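Local coordinates for protein 3,4-dihydroxy-2-butanone 4-phosphate synthase (Candida albicans, PDB 1TKS) that catalyses the conversion of D-ribulose 5-phosphate to formate and 3,4-dihydroxy-2-butanone 4-phosphate in riboflavin biosynthesis, at residues B[7-12]-B[199-204]; B[23-26]-B[30-33]; B[32-37]-B[143-148]; B[97-100]-B[104-107]; B[111-116]-B[121-126]. All blocks are in the same frame, centred on the assembly; numbering follows the deposited sequence.

Along the chain, contact 1 joins the two ends, helix 8-16 and helix 195-203, and the other four contacts fall between them. Contacts 2 and 3 share Glu32 and Gly33, lie with centres about 9 Å apart and both reach the mixed four-stranded sheet, where strands 21-24 and 34-38 are neighbours. Contact 3 also touches contact 1, Arg143 against Val199. Contacts 4 and 5 follow one another on helix 103-114, centres about 12 Å apart, and sit across the chain's centre from contacts 1 and 2. Contacts 2 and 3 thus bring together residues reported to bind substrate and magnesium, while contacts 4 and 5 join helix 103-114 to the chain before and after it.

Contact 1: residues B[7-12]-B[199-204]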
# COMPACT_ATOMS: atom_id res chain seq x y z
N PRO B 7 11.14 -13.02 24.95
CA PRO B 7 10.54 -12.46 26.17
C PRO B 7 10.26 -10.97 25.94
O PRO B 7 11.07 -10.27 25.34
CB PRO B 7 11.63 -12.68 27.22
CG PRO B 7 12.30 -13.92 26.75
CD PRO B 7 12.41 -13.70 25.26
N ILE B 8 9.12 -10.49 26.44
CA ILE B 8 8.74 -9.10 26.25
C ILE B 8 9.80 -8.06 26.58
O ILE B 8 10.02 -7.13 25.80
CB ILE B 8 7.45 -8.74 27.04
CG1 ILE B 8 6.21 -9.28 26.33
CG2 ILE B 8 7.32 -7.23 27.16
CD1 ILE B 8 6.25 -10.72 26.04
N GLU B 9 10.47 -8.19 27.72
CA GLU B 9 11.46 -7.20 28.10
C GLU B 9 12.63 -7.13 27.12
O GLU B 9 13.13 -6.04 26.83
CB GLU B 9 11.93 -7.43 29.55
CG GLU B 9 10.76 -7.23 30.53
CD GLU B 9 11.17 -7.07 31.99
OE1 GLU B 9 10.27 -6.74 32.81
OE2 GLU B 9 12.35 -7.28 32.33
N GLU B 10 13.05 -8.27 26.58
CA GLU B 10 14.14 -8.28 25.61
C GLU B 10 13.63 -7.67 24.30
O GLU B 10 14.35 -6.94 23.63
CB GLU B 10 14.65 -9.70 25.37
CG GLU B 10 15.16 -10.45 26.61
CD GLU B 10 16.29 -9.75 27.36
OE1 GLU B 10 16.93 -8.84 26.78
OE2 GLU B 10 16.55 -10.13 28.52
N ALA B 11 12.38 -7.97 23.95
CA ALA B 11 11.80 -7.44 22.72
C ALA B 11 11.64 -5.93 22.79
O ALA B 11 11.84 -5.24 21.79
CB ALA B 11 10.45 -8.11 22.44
N LEU B 12 11.29 -5.41 23.97
CA LEU B 12 11.12 -3.97 24.12
C LEU B 12 12.44 -3.24 23.93
O LEU B 12 12.47 -2.15 23.35
CB LEU B 12 10.54 -3.64 25.49
CG LEU B 12 9.07 -4.03 25.72
CD1 LEU B 12 8.68 -3.71 27.15
CD2 LEU B 12 8.17 -3.28 24.74
N VAL B 199 -0.13 -9.04 26.32
CA VAL B 199 -1.23 -8.72 27.22
C VAL B 199 -0.95 -9.29 28.61
O VAL B 199 -1.22 -8.65 29.62
CB VAL B 199 -2.57 -9.28 26.69
CG1 VAL B 199 -3.66 -9.14 27.76
CG2 VAL B 199 -2.98 -8.53 25.43
N GLU B 200 -0.40 -10.50 28.65
CA GLU B 200 -0.08 -11.12 29.92
C GLU B 200 0.94 -10.27 30.66
O GLU B 200 0.85 -10.08 31.88
CB GLU B 200 0.48 -12.53 29.70
CG GLU B 200 -0.57 -13.55 29.29
CD GLU B 200 0.02 -14.93 29.09
OE1 GLU B 200 0.85 -15.35 29.93
OE2 GLU B 200 -0.35 -15.61 28.11
N TYR B 201 1.91 -9.74 29.92
CA TYR B 201 2.95 -8.90 30.51
C TYR B 201 2.40 -7.64 31.17
O TYR B 201 2.68 -7.37 32.34
CB TYR B 201 3.97 -8.49 29.45
CG TYR B 201 5.12 -7.68 30.01
CD1 TYR B 201 6.16 -8.30 30.69
CD2 TYR B 201 5.14 -6.29 29.89
CE1 TYR B 201 7.20 -7.55 31.24
CE2 TYR B 201 6.16 -5.53 30.44
CZ TYR B 201 7.19 -6.17 31.12
OH TYR B 201 8.21 -5.43 31.67
N ILE B 202 1.63 -6.86 30.42
CA ILE B 202 1.06 -5.61 30.92
C ILE B 202 -0.01 -5.82 31.98
O ILE B 202 -0.33 -4.89 32.73
CB ILE B 202 0.42 -4.78 29.78
CG1 ILE B 202 -0.75 -5.56 29.17
CG2 ILE B 202 1.47 -4.45 28.72
CD1 ILE B 202 -1.51 -4.79 28.11
N SER B 203 -0.56 -7.02 32.05
CA SER B 203 -1.59 -7.34 33.02
C SER B 203 -0.98 -7.89 34.30
O SER B 203 -1.52 -7.70 35.39
CB SER B 203 -2.57 -8.35 32.42
OG SER B 203 -3.13 -7.86 31.21
N LYS B 204 0.14 -8.58 34.16
CA LYS B 204 0.84 -9.17 35.30
C LYS B 204 2.02 -10.00 34.81
O LYS B 204 3.17 -9.62 35.11
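Tyr201 OH donates to Glu9 OE1 across 2.7 Å, the polar bond of this contact. The carboxylate oxygen is met on its anti side, 22° out of the carboxylate plane, and it lies at the edge of the phenol ring; the two planes stand nearly at right angles. Glu9 gets there because its chain is extended beyond CG, and that methylene passes beside the phenol, CG coming to 3.3 Å from Tyr201 OH. Ile8 supplies the apolar half: its CG2 methyl sits 3.6 Å from the centroid of the Tyr201 ring and close to the normal, a CH-pi contact over one face. With CG anti to its own backbone N (chi1 -177°), Tyr201 reaches outward from helix 195-203 to helix 8-16, so that the last helix of the chain packs against the first in this alpha/beta enzyme. The CG1 branch of Ile8 runs back to the tyrosine's root, 3.9 Å from Tyr201 CB, and Ile8 also rests on Gln197 and Leu198. One turn on, Leu12 looks the same way but packs on Leu152 and Leu155 of helix 145-155. Ser203 OG bonds to Val199 O at 2.6 Å within the C-terminal turn.

Contact 2: residues B[23-26]-B[30-33]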
# COMPACT_ATOMS: atom_id res chain seq x y z
N VAL B 23 5.17 -9.61 14.86
CA VAL B 23 4.09 -9.76 15.83
C VAL B 23 2.95 -10.65 15.33
O VAL B 23 2.39 -10.41 14.27
CB VAL B 23 3.53 -8.37 16.20
CG1 VAL B 23 2.41 -8.50 17.20
CG2 VAL B 23 4.65 -7.50 16.78
N MET B 24 2.62 -11.68 16.12
CA MET B 24 1.53 -12.61 15.81
C MET B 24 0.45 -12.35 16.86
O MET B 24 0.73 -11.72 17.89
CB MET B 24 1.97 -14.07 15.96
CG MET B 24 3.38 -14.39 15.61
SD MET B 24 3.77 -14.01 13.88
CE MET B 24 3.10 -15.40 13.07
N ASP B 25 -0.77 -12.81 16.61
CA ASP B 25 -1.86 -12.64 17.58
C ASP B 25 -1.58 -13.45 18.84
O ASP B 25 -1.71 -12.95 19.96
CB ASP B 25 -3.19 -13.10 17.00
CG ASP B 25 -3.77 -12.10 16.03
OD1 ASP B 25 -3.55 -10.89 16.23
OD2 ASP B 25 -4.47 -12.53 15.09
N ASP B 26 -1.22 -14.72 18.65
CA ASP B 26 -0.90 -15.59 19.77
C ASP B 26 0.07 -16.67 19.29
O ASP B 26 0.80 -16.46 18.33
CB ASP B 26 -2.17 -16.19 20.40
CG ASP B 26 -3.07 -16.92 19.41
OD1 ASP B 26 -4.27 -17.03 19.71
OD2 ASP B 26 -2.59 -17.39 18.36
N GLU B 30 -1.15 -21.04 12.63
CA GLU B 30 -1.79 -20.44 11.46
C GLU B 30 -1.83 -18.92 11.45
O GLU B 30 -2.26 -18.32 10.47
CB GLU B 30 -3.21 -20.99 11.30
CG GLU B 30 -3.24 -22.48 11.02
CD GLU B 30 -4.58 -22.96 10.50
OE1 GLU B 30 -5.55 -23.00 11.29
OE2 GLU B 30 -4.67 -23.28 9.30
N ASN B 31 -1.37 -18.29 12.53
CA ASN B 31 -1.36 -16.83 12.59
C ASN B 31 -0.46 -16.25 11.50
O ASN B 31 0.56 -16.84 11.15
CB ASN B 31 -0.82 -16.35 13.94
CG ASN B 31 -1.80 -16.56 15.08
OD1 ASN B 31 -1.41 -16.65 16.24
ND2 ASN B 31 -3.09 -16.60 14.76
N GLU B 32 -0.85 -15.09 10.99
CA GLU B 32 -0.07 -14.40 9.97
C GLU B 32 0.71 -13.30 10.69
O GLU B 32 0.16 -12.61 11.56
CB GLU B 32 -0.99 -13.80 8.91
CG GLU B 32 -2.02 -14.78 8.36
CD GLU B 32 -2.75 -14.24 7.15
OE1 GLU B 32 -3.06 -13.03 7.13
OE2 GLU B 32 -3.01 -15.04 6.22
N GLY B 33 1.98 -13.13 10.34
CA GLY B 33 2.81 -12.14 11.01
C GLY B 33 2.97 -10.77 10.38
O GLY B 33 3.01 -10.63 9.15
O HOH W 1 -1.48 -12.79 13.82
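Met24 folds back on itself, bent at chi2 (-61°) and chi3 (-80°), and this carries its sulfur and methyl to the backbone of residues 31-33. The setting is a beta hairpin with a long connection: strand 21-24 leaves the sheet at Met24, and the chain returns past Asn31 and Gly33 into the antiparallel strand 34-38. Met24 SD lies 3.6 Å from Gly33 CA, against the bare backbone of a glycine. The methyl CE goes farther, to 3.5 Å from Asn31 O, and also packs beside the Asn31 CB methylene. Phe5, Leu178 and Cys181 touch the same methionine, so its thioether is buried between the returning chain and helix 178-188.

A water joins the two arms farther out. Water 1 accepts from Asp25 N at 2.9 Å and donates to Glu32 O, standing in where the arms have spread too far for a direct backbone bond. The Asn31 amide lies beside Asp26, its orientation doubtful. Asp26 OD2 accepts from Asp28 N, which ties the aspartate to the bend of the connection. Glu30 takes no part in the contact with residues 23-26 but is reported to bind two magnesium ions, and its backbone O accepts from Arg177 NH2. Near the end of strand 21-24, Val23 O lies 3.7 Å from Gly33 CA on the returning chain.

Contact 3: residues B[32-37]-B[143-148]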
# COMPACT_ATOMS: atom_id res chain seq x y z
N GLU B 32 -0.85 -15.09 10.99
CA GLU B 32 -0.07 -14.40 9.97
C GLU B 32 0.71 -13.30 10.69
O GLU B 32 0.16 -12.61 11.56
CB GLU B 32 -0.99 -13.80 8.91
CG GLU B 32 -2.02 -14.78 8.36
CD GLU B 32 -2.75 -14.24 7.15
OE1 GLU B 32 -3.06 -13.03 7.13
OE2 GLU B 32 -3.01 -15.04 6.22
N GLY B 33 1.98 -13.13 10.34
CA GLY B 33 2.81 -12.14 11.01
C GLY B 33 2.97 -10.77 10.38
O GLY B 33 3.01 -10.63 9.15
N ASP B 34 3.05 -9.75 11.23
CA ASP B 34 3.23 -8.38 10.78
C ASP B 34 4.52 -7.81 11.34
O ASP B 34 4.93 -8.15 12.46
CB ASP B 34 2.08 -7.48 11.26
CG ASP B 34 0.78 -7.71 10.49
OD1 ASP B 34 0.80 -8.39 9.45
OD2 ASP B 34 -0.26 -7.19 10.94
N LEU B 35 5.17 -6.96 10.56
CA LEU B 35 6.39 -6.30 11.02
C LEU B 35 5.94 -5.00 11.67
O LEU B 35 5.10 -4.28 11.12
CB LEU B 35 7.31 -5.99 9.84
CG LEU B 35 8.15 -7.17 9.35
CD1 LEU B 35 8.86 -6.78 8.07
CD2 LEU B 35 9.14 -7.56 10.43
N ILE B 36 6.48 -4.70 12.85
CA ILE B 36 6.13 -3.48 13.57
C ILE B 36 7.38 -2.85 14.19
O ILE B 36 8.23 -3.55 14.73
CB ILE B 36 5.15 -3.73 14.75
CG1 ILE B 36 3.93 -4.52 14.27
CG2 ILE B 36 4.72 -2.39 15.35
CD1 ILE B 36 2.89 -4.77 15.35
N MET B 37 7.48 -1.53 14.11
CA MET B 37 8.59 -0.81 14.73
C MET B 37 8.16 0.59 15.11
O MET B 37 7.10 1.05 14.69
CB MET B 37 9.83 -0.77 13.82
CG MET B 37 9.77 0.18 12.61
SD MET B 37 11.41 0.47 11.90
CE MET B 37 12.11 1.63 13.05
N ARG B 143 -7.48 -6.09 21.25
CA ARG B 143 -6.24 -6.79 20.90
C ARG B 143 -5.85 -6.70 19.43
O ARG B 143 -5.44 -7.69 18.83
CB ARG B 143 -6.33 -8.26 21.31
CG ARG B 143 -6.43 -8.47 22.81
CD ARG B 143 -6.03 -9.88 23.18
NE ARG B 143 -6.27 -10.18 24.59
CZ ARG B 143 -5.79 -11.24 25.22
NH1 ARG B 143 -6.07 -11.44 26.50
NH2 ARG B 143 -5.03 -12.11 24.56
N GLY B 144 -5.96 -5.51 18.86
CA GLY B 144 -5.60 -5.33 17.47
C GLY B 144 -4.13 -5.03 17.29
O GLY B 144 -3.45 -4.63 18.24
N HIS B 145 -3.61 -5.21 16.08
CA HIS B 145 -2.20 -4.92 15.85
C HIS B 145 -1.96 -3.42 15.94
O HIS B 145 -0.84 -2.98 16.20
CB HIS B 145 -1.75 -5.46 14.49
CG HIS B 145 -1.78 -6.96 14.40
ND1 HIS B 145 -1.16 -7.66 13.39
CD2 HIS B 145 -2.35 -7.89 15.21
CE1 HIS B 145 -1.34 -8.95 13.58
NE2 HIS B 145 -2.07 -9.12 14.67
N THR B 146 -3.01 -2.64 15.74
CA THR B 146 -2.91 -1.19 15.84
C THR B 146 -2.61 -0.85 17.29
O THR B 146 -1.66 -0.11 17.59
CB THR B 146 -4.22 -0.50 15.42
OG1 THR B 146 -4.47 -0.75 14.04
CG2 THR B 146 -4.14 1.01 15.65
N GLU B 147 -3.41 -1.41 18.19
CA GLU B 147 -3.20 -1.18 19.62
C GLU B 147 -1.85 -1.73 20.04
O GLU B 147 -1.17 -1.14 20.88
CB GLU B 147 -4.31 -1.85 20.44
CG GLU B 147 -5.66 -1.14 20.43
CD GLU B 147 -6.33 -1.15 19.06
OE1 GLU B 147 -6.25 -2.20 18.38
OE2 GLU B 147 -6.96 -0.14 18.69
N ALA B 148 -1.45 -2.87 19.47
CA ALA B 148 -0.17 -3.47 19.83
C ALA B 148 0.99 -2.53 19.51
O ALA B 148 1.90 -2.37 20.32
CB ALA B 148 0.00 -4.79 19.11
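Of the polar contacts, the central one is a hydrogen bond from His145 ND1 to Asp34 OD2, 2.7 Å long with an N-H...O angle of 149°. The acceptor lies close to the plane of the imidazole, at its edge, yet the nitrogen approaches the carboxylate from 45° above its plane, and carboxylate and ring are close to perpendicular. Asp34 CG stands beside its own backbone N (chi1 -74°), which directs the carboxylate off strand 34-38 toward the helix. The other ring nitrogen, NE2, is bonded to Asp25 OD1, so the imidazole is held between two aspartates, Asp34 on strand 34-38 and Asp25 just past the end of strand 21-24, and its rotation is fixed at both nitrogens.

The bond ties the first turn of helix 145-155 to strand 34-38 of the mixed four-stranded sheet, at the active site: Asp34, His145 and their neighbours Arg143, Gly144 and Thr146 are reported to bind ribulose 5-phosphate, and His145 one magnesium ion as well.

Van der Waals contacts are looser and lie deeper along the strand. The Ile36 CD1 methyl meets the His145 carbonyl, 4.2 Å from His145 O, while Ala148, one turn on, faces the strand without close touch; Ile195 packs on both His145 and Ala148.

Backbone and second-shell bonds shape the helix start. Gly144, at the N-cap position, takes Ala148 N on its O at 2.9 Å. Nearby, Glu147 OE1 forms a salt bridge with Arg142, also reported to bind the substrate, and its OE2 accepts from Val135 N.

Contact 4: residues B[97-100]-B[104-107]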
# COMPACT_ATOMS: atom_id res chain seq x y z
N THR B 97 9.06 16.06 1.15
CA THR B 97 8.58 15.00 0.27
C THR B 97 8.21 15.53 -1.10
O THR B 97 7.98 16.73 -1.28
CB THR B 97 7.33 14.26 0.82
OG1 THR B 97 6.23 15.17 0.91
CG2 THR B 97 7.63 13.65 2.17
N THR B 98 8.15 14.62 -2.06
CA THR B 98 7.78 14.95 -3.43
C THR B 98 6.64 14.04 -3.87
O THR B 98 5.47 14.45 -3.83
CB THR B 98 8.98 14.78 -4.40
OG1 THR B 98 9.58 13.49 -4.20
CG2 THR B 98 10.02 15.86 -4.15
N THR B 99 6.95 12.81 -4.26
CA THR B 99 5.91 11.87 -4.70
C THR B 99 5.13 11.29 -3.52
O THR B 99 4.02 10.79 -3.70
CB THR B 99 6.51 10.68 -5.50
OG1 THR B 99 7.35 9.90 -4.65
CG2 THR B 99 7.32 11.19 -6.69
N GLY B 100 5.72 11.34 -2.33
CA GLY B 100 5.07 10.84 -1.14
C GLY B 100 5.15 9.33 -0.93
O GLY B 100 5.18 8.86 0.20
N HIS B 104 11.83 7.05 1.20
CA HIS B 104 12.28 8.25 1.91
C HIS B 104 11.10 9.07 2.41
O HIS B 104 11.07 9.48 3.57
CB HIS B 104 13.14 9.12 0.99
CG HIS B 104 13.29 10.53 1.47
ND1 HIS B 104 14.38 10.96 2.20
CD2 HIS B 104 12.47 11.60 1.34
CE1 HIS B 104 14.22 12.24 2.51
NE2 HIS B 104 13.08 12.65 2.00
N ASP B 105 10.14 9.31 1.53
CA ASP B 105 8.97 10.10 1.87
C ASP B 105 8.06 9.42 2.89
O ASP B 105 7.63 10.05 3.86
CB ASP B 105 8.17 10.44 0.60
CG ASP B 105 8.88 11.47 -0.28
OD1 ASP B 105 10.03 11.84 0.02
OD2 ASP B 105 8.27 11.90 -1.28
N ARG B 106 7.75 8.15 2.68
CA ARG B 106 6.89 7.44 3.63
C ARG B 106 7.55 7.35 5.00
O ARG B 106 6.87 7.44 6.02
CB ARG B 106 6.50 6.05 3.11
CG ARG B 106 5.37 6.12 2.10
CD ARG B 106 4.64 4.80 1.92
NE ARG B 106 5.31 3.89 0.99
CZ ARG B 106 4.81 2.71 0.64
NH1 ARG B 106 3.65 2.31 1.15
NH2 ARG B 106 5.45 1.94 -0.23
N ALA B 107 8.87 7.20 5.04
CA ALA B 107 9.57 7.13 6.31
C ALA B 107 9.51 8.50 7.00
O ALA B 107 9.28 8.58 8.21
CB ALA B 107 11.02 6.72 6.10
O HOH W 2 11.27 13.07 -2.02
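Asp105 OD2 is gripped by two backbone N-H groups of the preceding loop, Thr98 N and Gly100 N, each 2.8 Å away. The arrangement folds the loop 97-100 over the first turn of helix 103-114, an aspartate near the helix start collecting amides from the chain that leads into it. The two donors come differently: Gly100 N uses the anti lone pair of OD2, whereas Thr98 N, the straighter bond at 163°, arrives from above the carboxylate plane. Thr99 N lies between them at a poor angle and is not bonded. Gly100 has a positive phi of 81°, and this bend turns the chain around the carboxylate.

The inner side is close-packed. Thr97 lays its CB 3.3 Å from Asp105 OD2, and its CG2 methyl rests against the carboxylate carbon, while its hydroxyl turns off to Phe93 O. Beside the aspartate, Gly100 O lies 3.3 Å from Arg106 CG; the guanidinium of that arginine goes elsewhere, NH1 to Gly56 O and NH2 to Ser55 O of the second subunit, so this helix also reaches the dimer interface.

The outer side is open to solvent. Thr98 and Thr99 are exposed; Thr98 OG1 stands 3.6 Å from Asp105 OD2, and Thr99 OG1 farther. Here a water takes over: it donates to Asp105 OD1 at 2.7 Å and is linked to Thr98 OG1. The carboxylate is thus divided, one oxygen held by protein amides and the other by solvent. Closer to the helix start, Ser102 OG is hydrogen-bonded to Asp105 N.

Contact 5: residues B[111-116]-B[121-126]; sequences RSLANP and QDFIKP
Phe123 drives its ring against helix 103-114, where Ser112 and Leu113 receive it. With CG anti to its carbonyl carbon (chi1 -57°), the phenylalanine projects from the short strand 123-124 toward the helix, so that the far corner, CZ and CE2, does the touching. Ser112 meets that corner twice: its CB lies 3.8 Å from Phe123 CZ, and its O stands 3.7 Å from the same carbon, near the ring plane at the edge. Ser112 OG takes no part, because chi1 of -62° tucks it back beside its own backbone N, where it bonds to Leu108 O. Leu113 leaves the helix to one side, but its extended chi2 (162°) brings CD2 round to 3.7 Å from Phe123 CE2, an oblique approach. The helix thereby packs on the small antiparallel sheet of strands 91-93 and 123-124; Phe93 of the partner strand sets its ring edge-to-face with Phe123, and Cys91 touches Leu113. Ser112 O also accepts from Ser118 OG, in the turn linking helix and strand. No hydrogen bond crosses between the two segments: the join is made by dispersion, with the ring's C-H edge, probably slightly positive, turned toward a carbonyl oxygen.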
# COMPACT_ATOMS: atom_id res chain seq x y z
N ARG B 111 7.79 9.31 10.65
CA ARG B 111 8.51 9.90 11.78
C ARG B 111 7.81 11.20 12.20
O ARG B 111 7.73 11.52 13.39
CB ARG B 111 9.97 10.19 11.40
CG ARG B 111 10.81 8.96 11.08
CD ARG B 111 12.31 9.29 11.08
NE ARG B 111 12.64 10.36 10.14
CZ ARG B 111 12.83 10.19 8.83
NH1 ARG B 111 12.73 8.98 8.29
NH2 ARG B 111 13.11 11.23 8.06
N SER B 112 7.31 11.94 11.21
CA SER B 112 6.63 13.20 11.47
C SER B 112 5.33 12.99 12.25
O SER B 112 4.95 13.83 13.07
CB SER B 112 6.36 13.93 10.16
OG SER B 112 7.59 14.24 9.51
N LEU B 113 4.63 11.89 11.99
CA LEU B 113 3.40 11.65 12.72
C LEU B 113 3.72 11.38 14.19
O LEU B 113 2.91 11.66 15.07
CB LEU B 113 2.63 10.47 12.11
CG LEU B 113 2.02 10.76 10.74
CD1 LEU B 113 1.68 9.46 10.03
CD2 LEU B 113 0.78 11.63 10.90
N ALA B 114 4.91 10.86 14.46
CA ALA B 114 5.29 10.58 15.84
C ALA B 114 5.86 11.82 16.54
O ALA B 114 5.71 11.96 17.76
CB ALA B 114 6.31 9.44 15.88
N ASN B 115 6.48 12.71 15.78
CA ASN B 115 7.09 13.92 16.34
C ASN B 115 6.09 14.83 17.06
O ASN B 115 5.14 15.33 16.46
CB ASN B 115 7.78 14.72 15.23
CG ASN B 115 8.78 15.72 15.78
OD1 ASN B 115 8.50 16.45 16.73
ND2 ASN B 115 9.96 15.78 15.16
N PRO B 116 6.30 15.06 18.37
CA PRO B 116 5.42 15.90 19.19
C PRO B 116 5.30 17.34 18.70
O PRO B 116 4.32 18.02 18.99
CB PRO B 116 6.07 15.85 20.57
CG PRO B 116 6.79 14.56 20.57
CD PRO B 116 7.38 14.49 19.19
N GLN B 121 -1.24 21.44 10.09
CA GLN B 121 -0.93 22.07 8.80
C GLN B 121 0.36 21.59 8.14
O GLN B 121 0.65 21.96 7.01
CB GLN B 121 -0.90 23.60 8.94
CG GLN B 121 0.20 24.16 9.85
CD GLN B 121 -0.19 24.22 11.32
OE1 GLN B 121 0.52 24.82 12.14
NE2 GLN B 121 -1.32 23.61 11.67
N ASP B 122 1.12 20.75 8.84
CA ASP B 122 2.37 20.23 8.31
C ASP B 122 2.11 19.07 7.35
O ASP B 122 3.02 18.63 6.65
CB ASP B 122 3.27 19.73 9.45
CG ASP B 122 3.71 20.85 10.38
OD1 ASP B 122 4.27 20.53 11.45
OD2 ASP B 122 3.51 22.04 10.04
N PHE B 123 0.88 18.57 7.32
CA PHE B 123 0.56 17.44 6.44
C PHE B 123 -0.41 17.74 5.31
O PHE B 123 -1.29 18.60 5.41
CB PHE B 123 0.01 16.27 7.27
CG PHE B 123 0.93 15.81 8.36
CD1 PHE B 123 0.99 16.49 9.58
CD2 PHE B 123 1.76 14.71 8.17
CE1 PHE B 123 1.86 16.07 10.59
CE2 PHE B 123 2.63 14.29 9.17
CZ PHE B 123 2.68 14.97 10.38
N ILE B 124 -0.22 17.01 4.22
CA ILE B 124 -1.06 17.11 3.04
C ILE B 124 -1.98 15.90 3.06
O ILE B 124 -1.53 14.78 3.31
CB ILE B 124 -0.24 17.07 1.73
CG1 ILE B 124 0.73 18.26 1.70
CG2 ILE B 124 -1.16 17.11 0.52
CD1 ILE B 124 1.75 18.17 0.59
N LYS B 125 -3.26 16.14 2.81
CA LYS B 125 -4.27 15.09 2.80
C LYS B 125 -5.10 15.23 1.53
O LYS B 125 -5.51 16.33 1.17
CB LYS B 125 -5.16 15.22 4.04
CG LYS B 125 -4.39 15.06 5.35
CD LYS B 125 -5.21 15.46 6.56
CE LYS B 125 -5.51 16.95 6.58
NZ LYS B 125 -6.11 17.37 7.87
N PRO B 126 -5.34 14.12 0.81
CA PRO B 126 -4.88 12.76 1.13
C PRO B 126 -3.38 12.59 0.89
O PRO B 126 -2.71 13.50 0.39
CB PRO B 126 -5.72 11.88 0.21
CG PRO B 126 -5.92 12.76 -0.98
CD PRO B 126 -6.25 14.09 -0.35